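Long-range contacts in plasmin and fibronectin-binding protein A (Streptococcus pneumoniae, PDB 4MR0), which acts as a surface adhesin and invasin of the pneumococcus, binding human fibronectin, plasmin, plasminogen and serum albumin: residues A[481-487]-A[504-510]; A[469-473]-A[498-502]; A[341-345]-A[401-405]; A[395-399]-A[439-445]; A[549-553]-A[564-568]. All coordinates share one frame; numbering follows the deposited sequence.

Contact 1: A[481-487]-A[504-510]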
# COMPACT_ATOMS: atom_id res chain seq x y z
N PRO A 481 16.25 13.93 -6.75
CA PRO A 481 16.72 12.79 -7.55
C PRO A 481 15.61 11.82 -7.95
O PRO A 481 14.53 11.81 -7.36
CB PRO A 481 17.74 12.13 -6.62
CG PRO A 481 18.18 13.24 -5.71
CD PRO A 481 16.88 13.94 -5.43
N ASN A 482 15.90 11.01 -8.96
CA ASN A 482 14.94 10.02 -9.44
C ASN A 482 14.99 8.79 -8.53
O ASN A 482 13.95 8.20 -8.21
CB ASN A 482 15.25 9.61 -10.88
CG ASN A 482 14.81 10.66 -11.89
OD1 ASN A 482 15.62 11.19 -12.65
ND2 ASN A 482 13.51 10.94 -11.92
N ILE A 483 16.19 8.43 -8.10
CA ILE A 483 16.38 7.27 -7.23
C ILE A 483 17.29 7.62 -6.06
O ILE A 483 18.46 7.98 -6.26
CB ILE A 483 17.00 6.09 -8.00
CG1 ILE A 483 16.07 5.68 -9.16
CG2 ILE A 483 17.25 4.91 -7.05
CD1 ILE A 483 16.63 4.59 -10.04
N GLU A 484 16.76 7.50 -4.85
CA GLU A 484 17.52 7.80 -3.64
C GLU A 484 17.69 6.57 -2.77
O GLU A 484 16.73 5.87 -2.44
CB GLU A 484 16.83 8.89 -2.83
CG GLU A 484 17.28 8.92 -1.37
CD GLU A 484 16.56 9.96 -0.53
OE1 GLU A 484 15.32 10.09 -0.67
OE2 GLU A 484 17.23 10.64 0.27
N LEU A 485 18.94 6.32 -2.38
CA LEU A 485 19.28 5.20 -1.52
C LEU A 485 20.06 5.81 -0.37
O LEU A 485 21.20 6.25 -0.54
CB LEU A 485 20.12 4.19 -2.30
CG LEU A 485 19.25 3.60 -3.41
CD1 LEU A 485 20.04 3.34 -4.66
CD2 LEU A 485 18.57 2.34 -2.89
N LEU A 486 19.42 5.84 0.79
CA LEU A 486 20.00 6.45 1.98
C LEU A 486 20.25 5.48 3.13
O LEU A 486 19.34 4.83 3.63
CB LEU A 486 19.08 7.59 2.45
CG LEU A 486 19.45 8.34 3.73
CD1 LEU A 486 20.79 9.07 3.56
CD2 LEU A 486 18.34 9.33 4.06
N ARG A 487 21.52 5.42 3.54
CA ARG A 487 21.98 4.58 4.64
C ARG A 487 21.66 3.10 4.59
O ARG A 487 21.21 2.52 5.58
CB ARG A 487 21.50 5.16 5.97
CG ARG A 487 22.00 6.56 6.23
CD ARG A 487 21.83 6.97 7.68
NE ARG A 487 22.08 8.40 7.82
CZ ARG A 487 21.19 9.34 7.52
NH1 ARG A 487 19.99 9.00 7.08
NH2 ARG A 487 21.52 10.62 7.63
N GLU A 504 19.11 14.82 -11.18
CA GLU A 504 20.01 13.77 -10.73
C GLU A 504 19.37 12.43 -11.04
O GLU A 504 18.15 12.30 -11.03
CB GLU A 504 20.27 13.89 -9.23
CG GLU A 504 20.93 15.19 -8.81
CD GLU A 504 20.13 15.94 -7.76
OE1 GLU A 504 18.92 16.19 -7.99
OE2 GLU A 504 20.71 16.29 -6.71
N GLY A 505 20.20 11.43 -11.33
CA GLY A 505 19.67 10.12 -11.63
C GLY A 505 19.60 9.30 -10.36
O GLY A 505 18.53 9.16 -9.76
N ILE A 506 20.74 8.77 -9.95
CA ILE A 506 20.83 7.95 -8.75
C ILE A 506 21.70 8.60 -7.68
O ILE A 506 22.79 9.10 -7.97
CB ILE A 506 21.42 6.56 -9.06
CG1 ILE A 506 20.50 5.81 -10.02
CG2 ILE A 506 21.63 5.77 -7.77
CD1 ILE A 506 21.15 4.61 -10.68
N VAL A 507 21.20 8.60 -6.44
CA VAL A 507 21.95 9.15 -5.33
C VAL A 507 22.09 8.07 -4.27
O VAL A 507 21.09 7.54 -3.79
CB VAL A 507 21.25 10.37 -4.68
CG1 VAL A 507 22.02 10.81 -3.45
CG2 VAL A 507 21.15 11.52 -5.68
N ILE A 508 23.33 7.73 -3.94
CA ILE A 508 23.61 6.73 -2.92
C ILE A 508 24.36 7.50 -1.84
O ILE A 508 25.49 7.95 -2.05
CB ILE A 508 24.46 5.58 -3.48
CG1 ILE A 508 23.63 4.80 -4.50
CG2 ILE A 508 24.92 4.66 -2.35
CD1 ILE A 508 24.39 3.66 -5.15
N GLU A 509 23.72 7.64 -0.69
CA GLU A 509 24.28 8.41 0.41
C GLU A 509 24.43 7.66 1.72
O GLU A 509 23.48 7.07 2.22
CB GLU A 509 23.40 9.64 0.63
CG GLU A 509 23.85 10.56 1.76
CD GLU A 509 22.92 11.76 1.92
OE1 GLU A 509 22.14 12.04 0.98
OE2 GLU A 509 22.99 12.42 2.98
N ASP A 510 25.64 7.72 2.29
CA ASP A 510 25.93 7.09 3.57
C ASP A 510 25.69 5.59 3.66
O ASP A 510 25.44 5.07 4.75
CB ASP A 510 25.12 7.77 4.68
CG ASP A 510 25.71 9.10 5.09
OD1 ASP A 510 26.76 9.08 5.77
OD2 ASP A 510 25.13 10.15 4.74
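I483 and L485 lie beside I506 and I508 on the tightly packed face of two parallel strands, 483-486 and 506-509, whose axes pass 4.8 Å apart. Each pair points the same way in exact register. With chi1 at -65° setting CG beside the backbone N, L485 CD1 lies 3.9 Å from I508 CG1. L492, V494 and V517 of adjoining strands pack against these side chains. The backbone ladder is regular: V507 N bonds to I483 O at 2.8 Å, L485 N to V507 O, E509 N to L485 O and R487 N to E509 O, the last nearly straight at 178°. Toward the start it frays, N482 N making two weak bonds to the carbonyls of E504 and G505.

On the other face E484, V507 and E509 are partly exposed, while L486 is buried. There P481 CG presses on V507 CG2 at 3.4 Å, a snug spot, and L486 CD1 packs against the carboxylate carbon E509 CD at 3.8 Å. E484 turns to K446 and R449 in salt bridges. The isoleucine and leucine face is purely apolar, whereas the other mixes carboxylates with V507, L486 and P481, so cohesion rests on backbone bonds and apolar packing, with charge kept to one face.

Contact 2: A[469-473]-A[498-502]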
# COMPACT_ATOMS: atom_id res chain seq x y z
N ASN A 469 14.43 -1.06 -13.74
CA ASN A 469 13.27 -0.19 -13.68
C ASN A 469 13.43 0.87 -14.77
O ASN A 469 14.56 1.22 -15.15
CB ASN A 469 13.18 0.50 -12.32
CG ASN A 469 13.00 -0.48 -11.19
OD1 ASN A 469 13.96 -0.90 -10.55
ND2 ASN A 469 11.76 -0.86 -10.95
N VAL A 470 12.31 1.38 -15.26
CA VAL A 470 12.33 2.41 -16.29
C VAL A 470 11.64 3.65 -15.75
O VAL A 470 10.44 3.64 -15.45
CB VAL A 470 11.60 1.95 -17.57
CG1 VAL A 470 11.53 3.10 -18.56
CG2 VAL A 470 12.33 0.76 -18.18
N ILE A 471 12.40 4.73 -15.63
CA ILE A 471 11.87 5.98 -15.13
C ILE A 471 11.79 7.03 -16.24
O ILE A 471 12.80 7.43 -16.81
CB ILE A 471 12.75 6.52 -13.99
CG1 ILE A 471 12.77 5.52 -12.84
CG2 ILE A 471 12.23 7.89 -13.52
CD1 ILE A 471 13.63 5.93 -11.65
N ASN A 472 10.57 7.46 -16.55
CA ASN A 472 10.35 8.49 -17.56
C ASN A 472 9.93 9.77 -16.84
O ASN A 472 8.75 9.99 -16.57
CB ASN A 472 9.25 8.06 -18.53
CG ASN A 472 9.60 6.78 -19.27
OD1 ASN A 472 10.65 6.68 -19.89
ND2 ASN A 472 8.70 5.80 -19.20
N ASN A 473 10.91 10.60 -16.51
CA ASN A 473 10.64 11.85 -15.82
C ASN A 473 10.71 13.06 -16.75
O ASN A 473 11.79 13.49 -17.14
CB ASN A 473 11.63 12.04 -14.66
CG ASN A 473 11.22 13.15 -13.71
OD1 ASN A 473 10.38 13.99 -14.05
ND2 ASN A 473 11.80 13.17 -12.52
N SER A 498 16.88 2.29 -16.32
CA SER A 498 16.89 3.29 -17.38
C SER A 498 16.17 4.55 -16.88
O SER A 498 15.01 4.50 -16.49
CB SER A 498 16.18 2.77 -18.64
OG SER A 498 16.92 1.74 -19.27
N ILE A 499 16.87 5.68 -16.91
CA ILE A 499 16.29 6.94 -16.45
C ILE A 499 16.25 7.99 -17.56
O ILE A 499 17.29 8.45 -18.03
CB ILE A 499 17.09 7.50 -15.26
CG1 ILE A 499 17.16 6.44 -14.15
CG2 ILE A 499 16.43 8.77 -14.74
CD1 ILE A 499 17.95 6.87 -12.93
N PHE A 500 15.04 8.37 -17.96
CA PHE A 500 14.85 9.38 -19.01
C PHE A 500 14.34 10.70 -18.45
O PHE A 500 13.16 10.83 -18.15
CB PHE A 500 13.84 8.91 -20.06
CG PHE A 500 14.23 7.65 -20.79
CD1 PHE A 500 14.12 6.41 -20.17
CD2 PHE A 500 14.66 7.71 -22.11
CE1 PHE A 500 14.45 5.24 -20.87
CE2 PHE A 500 14.99 6.55 -22.82
CZ PHE A 500 14.88 5.31 -22.19
N GLY A 501 15.23 11.68 -18.30
CA GLY A 501 14.80 12.98 -17.81
C GLY A 501 15.04 13.28 -16.35
O GLY A 501 15.27 12.38 -15.54
N GLY A 502 14.98 14.56 -16.01
CA GLY A 502 15.18 14.98 -14.63
C GLY A 502 16.50 15.68 -14.41
O GLY A 502 17.13 16.16 -15.36
O HOH W 1 12.40 16.17 -17.27
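Successive rungs of a right-handed parallel beta-helix meet here: strand 470-473 runs alongside the last part of strand 490-500, their axes 6° from parallel. S498 N binds N469 O, I471 N binds S498 O, and F500 N reaches I471 O at 2.7 Å. The ladder ends with N473 N on F500 O, a more bent bond of 137° whose donor is tilted from the carbonyl plane.

On the inner face I471 and I499 point the same way, with CD1 of I471 4.4 Å from CG1 of I499; I483 packs against both from a neighbouring strand. The outer face pairs N472 with F500, lying side by side with amide and ring planes 49° apart. N472 OD1 comes to 3.5 Å from F500 CD1, meeting the ring obliquely, while N472 ND2 is bonded to N439 and the ring of F500 stacks on Y523. This carries the outer row over several coils.

Past F500 the chain opens at G501 and G502, whose backbone angles suit glycine. G501 CA lies 3.1 Å from N473 O, and a water donates to that same oxygen at 2.8 Å. Like aliphatic side chains aligned in register on the inner face, from consecutive PbH1 repeats, are typical of the parallel beta-helix.

Contact 3: A[341-345]-A[401-405]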
# COMPACT_ATOMS: atom_id res chain seq x y z
N LYS A 341 -16.32 10.72 -7.45
CA LYS A 341 -16.77 11.38 -6.22
C LYS A 341 -15.66 11.82 -5.27
O LYS A 341 -15.86 12.73 -4.46
CB LYS A 341 -17.73 10.47 -5.45
CG LYS A 341 -19.02 10.11 -6.17
CD LYS A 341 -19.90 9.30 -5.24
CE LYS A 341 -21.14 8.77 -5.94
NZ LYS A 341 -21.97 7.96 -4.99
N SER A 342 -14.51 11.17 -5.34
CA SER A 342 -13.39 11.52 -4.47
C SER A 342 -12.05 11.41 -5.20
O SER A 342 -11.93 10.66 -6.17
CB SER A 342 -13.39 10.64 -3.22
OG SER A 342 -13.33 9.27 -3.55
N GLY A 343 -11.06 12.15 -4.72
CA GLY A 343 -9.75 12.17 -5.35
C GLY A 343 -8.89 10.92 -5.30
O GLY A 343 -9.30 9.86 -4.82
N GLU A 344 -7.66 11.07 -5.79
CA GLU A 344 -6.71 9.97 -5.83
C GLU A 344 -6.32 9.47 -4.44
O GLU A 344 -6.30 10.23 -3.48
CB GLU A 344 -5.45 10.40 -6.59
CG GLU A 344 -5.69 10.90 -8.01
CD GLU A 344 -6.08 12.38 -8.09
OE1 GLU A 344 -6.22 13.03 -7.03
OE2 GLU A 344 -6.24 12.89 -9.21
N LEU A 345 -6.03 8.17 -4.34
CA LEU A 345 -5.63 7.57 -3.07
C LEU A 345 -4.33 8.24 -2.64
O LEU A 345 -3.58 8.74 -3.48
CB LEU A 345 -5.39 6.07 -3.25
CG LEU A 345 -6.40 5.28 -4.10
CD1 LEU A 345 -5.96 3.82 -4.16
CD2 LEU A 345 -7.80 5.39 -3.50
N GLU A 401 -3.57 18.68 -12.95
CA GLU A 401 -4.45 17.60 -13.39
C GLU A 401 -4.76 16.61 -12.28
O GLU A 401 -5.20 15.49 -12.53
CB GLU A 401 -3.80 16.86 -14.56
CG GLU A 401 -3.67 17.70 -15.82
CD GLU A 401 -2.66 17.12 -16.79
OE1 GLU A 401 -2.70 15.89 -17.05
OE2 GLU A 401 -1.83 17.89 -17.31
N SER A 402 -4.53 17.02 -11.04
CA SER A 402 -4.77 16.15 -9.90
C SER A 402 -5.78 16.73 -8.92
O SER A 402 -5.75 17.93 -8.65
CB SER A 402 -3.46 15.89 -9.16
OG SER A 402 -2.44 15.50 -10.06
N VAL A 403 -6.66 15.88 -8.41
CA VAL A 403 -7.65 16.32 -7.43
C VAL A 403 -6.89 16.51 -6.12
O VAL A 403 -7.07 17.50 -5.42
CB VAL A 403 -8.75 15.27 -7.23
CG1 VAL A 403 -9.73 15.74 -6.17
CG2 VAL A 403 -9.47 15.02 -8.55
N HIS A 404 -6.04 15.54 -5.81
CA HIS A 404 -5.24 15.58 -4.60
C HIS A 404 -3.79 15.85 -4.99
O HIS A 404 -3.28 15.29 -5.96
CB HIS A 404 -5.32 14.24 -3.87
CG HIS A 404 -6.64 13.99 -3.21
ND1 HIS A 404 -7.12 12.73 -2.94
CD2 HIS A 404 -7.58 14.85 -2.74
CE1 HIS A 404 -8.29 12.82 -2.33
NE2 HIS A 404 -8.59 14.09 -2.20
N TYR A 405 -3.14 16.73 -4.24
CA TYR A 405 -1.74 17.06 -4.50
C TYR A 405 -1.07 17.40 -3.18
O TYR A 405 -1.62 18.14 -2.36
CB TYR A 405 -1.62 18.25 -5.46
CG TYR A 405 -0.18 18.53 -5.87
CD1 TYR A 405 0.48 17.68 -6.76
CD2 TYR A 405 0.53 19.60 -5.32
CE1 TYR A 405 1.82 17.90 -7.10
CE2 TYR A 405 1.86 19.82 -5.65
CZ TYR A 405 2.50 18.97 -6.54
OH TYR A 405 3.83 19.17 -6.85
O HOH W 2 -7.29 13.84 -11.94
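E344 reaches across to the loop 401-405 and takes two successive backbone N-H groups with one carboxylate. At E401 the link is indirect: a water donates both to the carbonyl E401 O, at 2.7 Å, and to E344 OE2. S402 follows, its CA 3.6 Å from E344 OE2, while its hydroxyl is bonded to V398 and N373.

V403 N then meets E344 OE2 on the syn lone pair at 3.1 Å, with a weak second bond to OE1. The valine itself leans on G343, CG1 standing 3.7 Å from the glycine CA. At H404 the backbone N bonds to E344 OE1 at 2.8 Å, from the syn side. Consecutive N-H groups thus hold the carboxylate, brought over by the bend at chi2 (84°). The H404 ring adds its own grip: ND1 gives a 2.7 Å bond to E344 O, in the ring plane and on a lone pair of the carbonyl, and G343 CA sits over one ring face, a CH-pi contact. The H404 side chain also lies about 4 Å from a bound manganese ion.

The hydroxyl of Y405 bonds to D442. Both segments are loops: 341-345 follows strand 329-337 and is backed by strand 278-289, whereas the loop 401-405 joins strand 387-396 to strand 410-415.

Contact 4: A[395-399]-A[439-445]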
# COMPACT_ATOMS: atom_id res chain seq x y z
N ASP A 395 2.13 6.10 -12.31
CA ASP A 395 1.96 7.34 -13.06
C ASP A 395 1.77 8.50 -12.10
O ASP A 395 1.17 8.35 -11.03
CB ASP A 395 0.75 7.25 -13.99
CG ASP A 395 0.96 6.28 -15.15
OD1 ASP A 395 2.07 6.27 -15.73
OD2 ASP A 395 0.02 5.55 -15.49
N LYS A 396 2.30 9.66 -12.47
CA LYS A 396 2.17 10.85 -11.63
C LYS A 396 2.01 12.05 -12.54
O LYS A 396 2.91 12.37 -13.33
CB LYS A 396 3.40 11.01 -10.73
CG LYS A 396 3.32 12.19 -9.77
CD LYS A 396 2.17 12.07 -8.79
CE LYS A 396 2.20 13.20 -7.77
NZ LYS A 396 0.98 13.24 -6.91
N LYS A 397 0.87 12.71 -12.44
CA LYS A 397 0.59 13.88 -13.26
C LYS A 397 0.96 15.16 -12.53
O LYS A 397 1.38 15.14 -11.37
CB LYS A 397 -0.90 13.91 -13.63
CG LYS A 397 -1.34 12.73 -14.48
CD LYS A 397 -2.77 12.92 -14.97
CE LYS A 397 -3.81 12.55 -13.92
NZ LYS A 397 -4.23 11.13 -14.05
N VAL A 398 0.81 16.29 -13.22
CA VAL A 398 1.13 17.57 -12.61
C VAL A 398 -0.00 18.00 -11.68
O VAL A 398 -1.13 17.52 -11.79
CB VAL A 398 1.34 18.66 -13.69
CG1 VAL A 398 2.56 18.32 -14.54
CG2 VAL A 398 0.11 18.78 -14.57
N LYS A 399 0.32 18.90 -10.76
CA LYS A 399 -0.62 19.43 -9.79
C LYS A 399 -1.95 19.84 -10.44
O LYS A 399 -3.03 19.55 -9.91
CB LYS A 399 0.01 20.64 -9.10
CG LYS A 399 -0.91 21.45 -8.20
CD LYS A 399 -0.22 22.76 -7.82
CE LYS A 399 -1.10 23.65 -6.96
NZ LYS A 399 -1.29 23.11 -5.59
N ASN A 439 6.14 7.02 -14.83
CA ASN A 439 5.88 8.12 -15.75
C ASN A 439 5.57 9.31 -14.85
O ASN A 439 4.47 9.42 -14.32
CB ASN A 439 4.70 7.81 -16.66
CG ASN A 439 4.96 6.59 -17.53
OD1 ASN A 439 5.94 6.55 -18.28
ND2 ASN A 439 4.08 5.60 -17.44
N ILE A 440 6.56 10.17 -14.66
CA ILE A 440 6.43 11.31 -13.77
C ILE A 440 6.43 12.67 -14.47
O ILE A 440 7.30 12.96 -15.29
CB ILE A 440 7.56 11.29 -12.72
CG1 ILE A 440 7.50 9.97 -11.94
CG2 ILE A 440 7.44 12.48 -11.79
CD1 ILE A 440 8.70 9.71 -11.05
N ALA A 441 5.45 13.49 -14.11
CA ALA A 441 5.31 14.83 -14.68
C ALA A 441 5.41 15.87 -13.57
O ALA A 441 5.63 17.05 -13.84
CB ALA A 441 3.98 14.96 -15.41
N ASP A 442 5.25 15.42 -12.33
CA ASP A 442 5.32 16.31 -11.17
C ASP A 442 6.77 16.50 -10.73
O ASP A 442 7.45 15.53 -10.40
CB ASP A 442 4.50 15.73 -10.01
CG ASP A 442 4.65 16.52 -8.74
OD1 ASP A 442 4.59 17.77 -8.80
OD2 ASP A 442 4.82 15.91 -7.66
N PRO A 443 7.25 17.75 -10.72
CA PRO A 443 8.64 18.02 -10.32
C PRO A 443 8.96 17.72 -8.86
O PRO A 443 10.13 17.67 -8.48
CB PRO A 443 8.82 19.50 -10.67
CG PRO A 443 7.45 20.06 -10.54
CD PRO A 443 6.59 18.99 -11.17
N LYS A 444 7.94 17.51 -8.04
CA LYS A 444 8.14 17.22 -6.63
C LYS A 444 8.07 15.73 -6.31
O LYS A 444 8.18 15.33 -5.15
CB LYS A 444 7.10 17.95 -5.78
CG LYS A 444 7.30 19.46 -5.66
CD LYS A 444 6.18 20.08 -4.84
CE LYS A 444 6.62 21.39 -4.19
NZ LYS A 444 7.07 22.39 -5.20
N THR A 445 7.87 14.91 -7.34
CA THR A 445 7.77 13.46 -7.13
C THR A 445 9.04 12.68 -7.44
O THR A 445 9.62 12.79 -8.52
CB THR A 445 6.59 12.87 -7.95
OG1 THR A 445 5.35 13.32 -7.40
CG2 THR A 445 6.62 11.34 -7.91
O HOH W 3 2.99 19.33 -10.46
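D395 and N439 lie side by side on the same face of two parallel strand ends, carboxylate and amide nearly coplanar. N439 ND2 gives a 2.7 Å bond to D395 OD1, in the plane of its own amide. In the backbone, K396 N bonds to N439 O at 2.9 Å and A441 N to K396 O, the two rungs that remain before the strands part.

K396 turns to the opposite face. Bent at chi2 (62°), its chain runs alongside D442 and then over T445, where CE comes to 3.2 Å from T445 OG1 and CG to 3.7 Å from D442 CB. Farther on, V398 CG1 lies 3.8 Å from the methyl CB of A441.

A second shell fixes these groups. D395 OD2 is held by H370 and R393, and K396 NZ is bonded to the carbonyl of M374. D442 opens a type I turn ending at T445, whose hydroxyl donates to D442 OD2 at 2.7 Å on the anti lone pair. A water that accepts from K399 N donates to D442 OD1 at 2.8 Å, and OD1 also bonds to Y405. The backbone N of D442 is buried without a partner in the model. Such in-register pairing of parallel strands from successive coils is that of a parallel beta-helix.

Contact 5: A[549-553]-A[564-568]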
# COMPACT_ATOMS: atom_id res chain seq x y z
N GLY A 549 29.13 11.59 -15.22
CA GLY A 549 28.75 10.75 -16.34
C GLY A 549 28.31 9.38 -15.85
O GLY A 549 28.08 9.19 -14.65
N ASN A 550 28.18 8.43 -16.77
CA ASN A 550 27.77 7.09 -16.42
C ASN A 550 28.99 6.25 -16.05
O ASN A 550 30.02 6.30 -16.73
CB ASN A 550 27.05 6.45 -17.60
CG ASN A 550 26.22 5.24 -17.20
OD1 ASN A 550 26.45 4.63 -16.16
ND2 ASN A 550 25.24 4.89 -18.04
N PHE A 551 28.88 5.50 -14.97
CA PHE A 551 29.97 4.63 -14.53
C PHE A 551 29.41 3.56 -13.61
O PHE A 551 28.23 3.57 -13.27
CB PHE A 551 31.06 5.42 -13.79
CG PHE A 551 30.57 6.18 -12.59
CD1 PHE A 551 29.97 7.43 -12.74
CD2 PHE A 551 30.73 5.66 -11.31
CE1 PHE A 551 29.53 8.14 -11.62
CE2 PHE A 551 30.29 6.36 -10.19
CZ PHE A 551 29.70 7.61 -10.35
N ASN A 552 30.26 2.62 -13.21
CA ASN A 552 29.83 1.56 -12.33
C ASN A 552 30.58 1.62 -11.02
O ASN A 552 31.66 2.21 -10.91
CB ASN A 552 30.04 0.19 -12.98
CG ASN A 552 29.23 0.02 -14.26
OD1 ASN A 552 28.13 0.56 -14.39
ND2 ASN A 552 29.77 -0.76 -15.20
N ILE A 553 29.99 1.00 -10.00
CA ILE A 553 30.59 0.94 -8.69
C ILE A 553 30.59 -0.52 -8.30
O ILE A 553 29.60 -1.22 -8.51
CB ILE A 553 29.78 1.72 -7.64
CG1 ILE A 553 29.66 3.19 -8.05
CG2 ILE A 553 30.43 1.57 -6.27
CD1 ILE A 553 28.73 3.99 -7.17
N THR A 564 34.70 2.22 -15.40
CA THR A 564 34.14 2.78 -16.61
C THR A 564 33.24 1.81 -17.38
O THR A 564 33.52 0.61 -17.46
CB THR A 564 35.25 3.28 -17.57
OG1 THR A 564 35.73 4.56 -17.13
CG2 THR A 564 34.74 3.39 -19.00
N ASN A 565 32.16 2.36 -17.93
CA ASN A 565 31.22 1.61 -18.75
C ASN A 565 30.87 2.62 -19.84
O ASN A 565 30.56 3.77 -19.54
CB ASN A 565 29.97 1.19 -17.95
CG ASN A 565 28.96 2.31 -17.76
OD1 ASN A 565 28.45 2.88 -18.72
ND2 ASN A 565 28.67 2.63 -16.50
N ASN A 566 30.94 2.22 -21.10
CA ASN A 566 30.64 3.16 -22.17
C ASN A 566 29.20 3.13 -22.66
O ASN A 566 28.89 2.65 -23.75
CB ASN A 566 31.61 2.97 -23.35
CG ASN A 566 32.97 3.59 -23.07
OD1 ASN A 566 33.86 2.94 -22.51
ND2 ASN A 566 33.13 4.85 -23.46
N LEU A 567 28.33 3.67 -21.81
CA LEU A 567 26.90 3.78 -22.08
C LEU A 567 26.55 5.23 -21.79
O LEU A 567 26.48 5.63 -20.63
CB LEU A 567 26.11 2.86 -21.14
CG LEU A 567 26.13 1.34 -21.31
CD1 LEU A 567 27.54 0.81 -21.46
CD2 LEU A 567 25.45 0.71 -20.10
N SER A 568 26.34 6.03 -22.83
CA SER A 568 26.02 7.43 -22.63
C SER A 568 24.87 7.92 -23.50
O SER A 568 24.49 7.28 -24.48
CB SER A 568 27.25 8.30 -22.89
OG SER A 568 27.68 8.21 -24.24
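N550 and N565 cross at about a right angle, their amide planes 86° apart. N565 ND2 donates to N550 OD1 at 3.0 Å along a nearly straight N-H, and the acceptor lies in the amide plane of N565. Seen from the acceptor, though, the donor stands well above the carbonyl plane of N550, off either lone pair. The bond is therefore well aimed on one side only.

N552 also crosses N565 at about a right angle, but here the amide planes are just 30° apart. N565 ND2 approaches N552 OD1 at 3.0 Å, with a bent, weak hydrogen bond. One nitrogen so spans the oxygens of two asparagines that flank F551 in sequence, and it passes 3.1 Å from F551 CA. The N565 amide reaches this place with chi1 at 78°, which sets CG between the backbone N and the carbonyl carbon. N565 CB lies 3.4 Å from N552 ND2.

Further along, N550 ND2 makes a weak bond to L567 O at 3.0 Å, and the same nitrogen is 3.8 Å from L567 CB. N566, at the centre of an inverse gamma turn, brings the chain round between N565 and L567.

Both acceptor asparagines also bond to strand 515-523: N550 ND2 to the carbonyl of N520, and N552 OD1 to the backbone N of N519. The contact thus joins the start of strand 551-556 and the loop after strand 559-564, the two arms of a small antiparallel hairpin, and lays them against strand 515-523, with F551 and I553 reaching strand 530-535.

How the contacts relate
Following the chain from the N terminus, contact 3 opens at 341-345 and closes at 401-405, but contact 4 has already opened at 395-399, so these two cross before contact 4 closes at 439-445. They touch where Y405 bonds to D442. Contact 2 then opens at 469-473 and contact 1 at 481-487; they cross as well, contact 2 closing at 498-502 and contact 1 at 504-510. Contact 4 meets contact 2 through neighbouring strands 431-440 and 462-473. Contact 5, in series after all of these, closes the short hairpin near the end of the modelled chain. Contacts 1, 2 and 4 join successive coils, while contact 3 ties loops together.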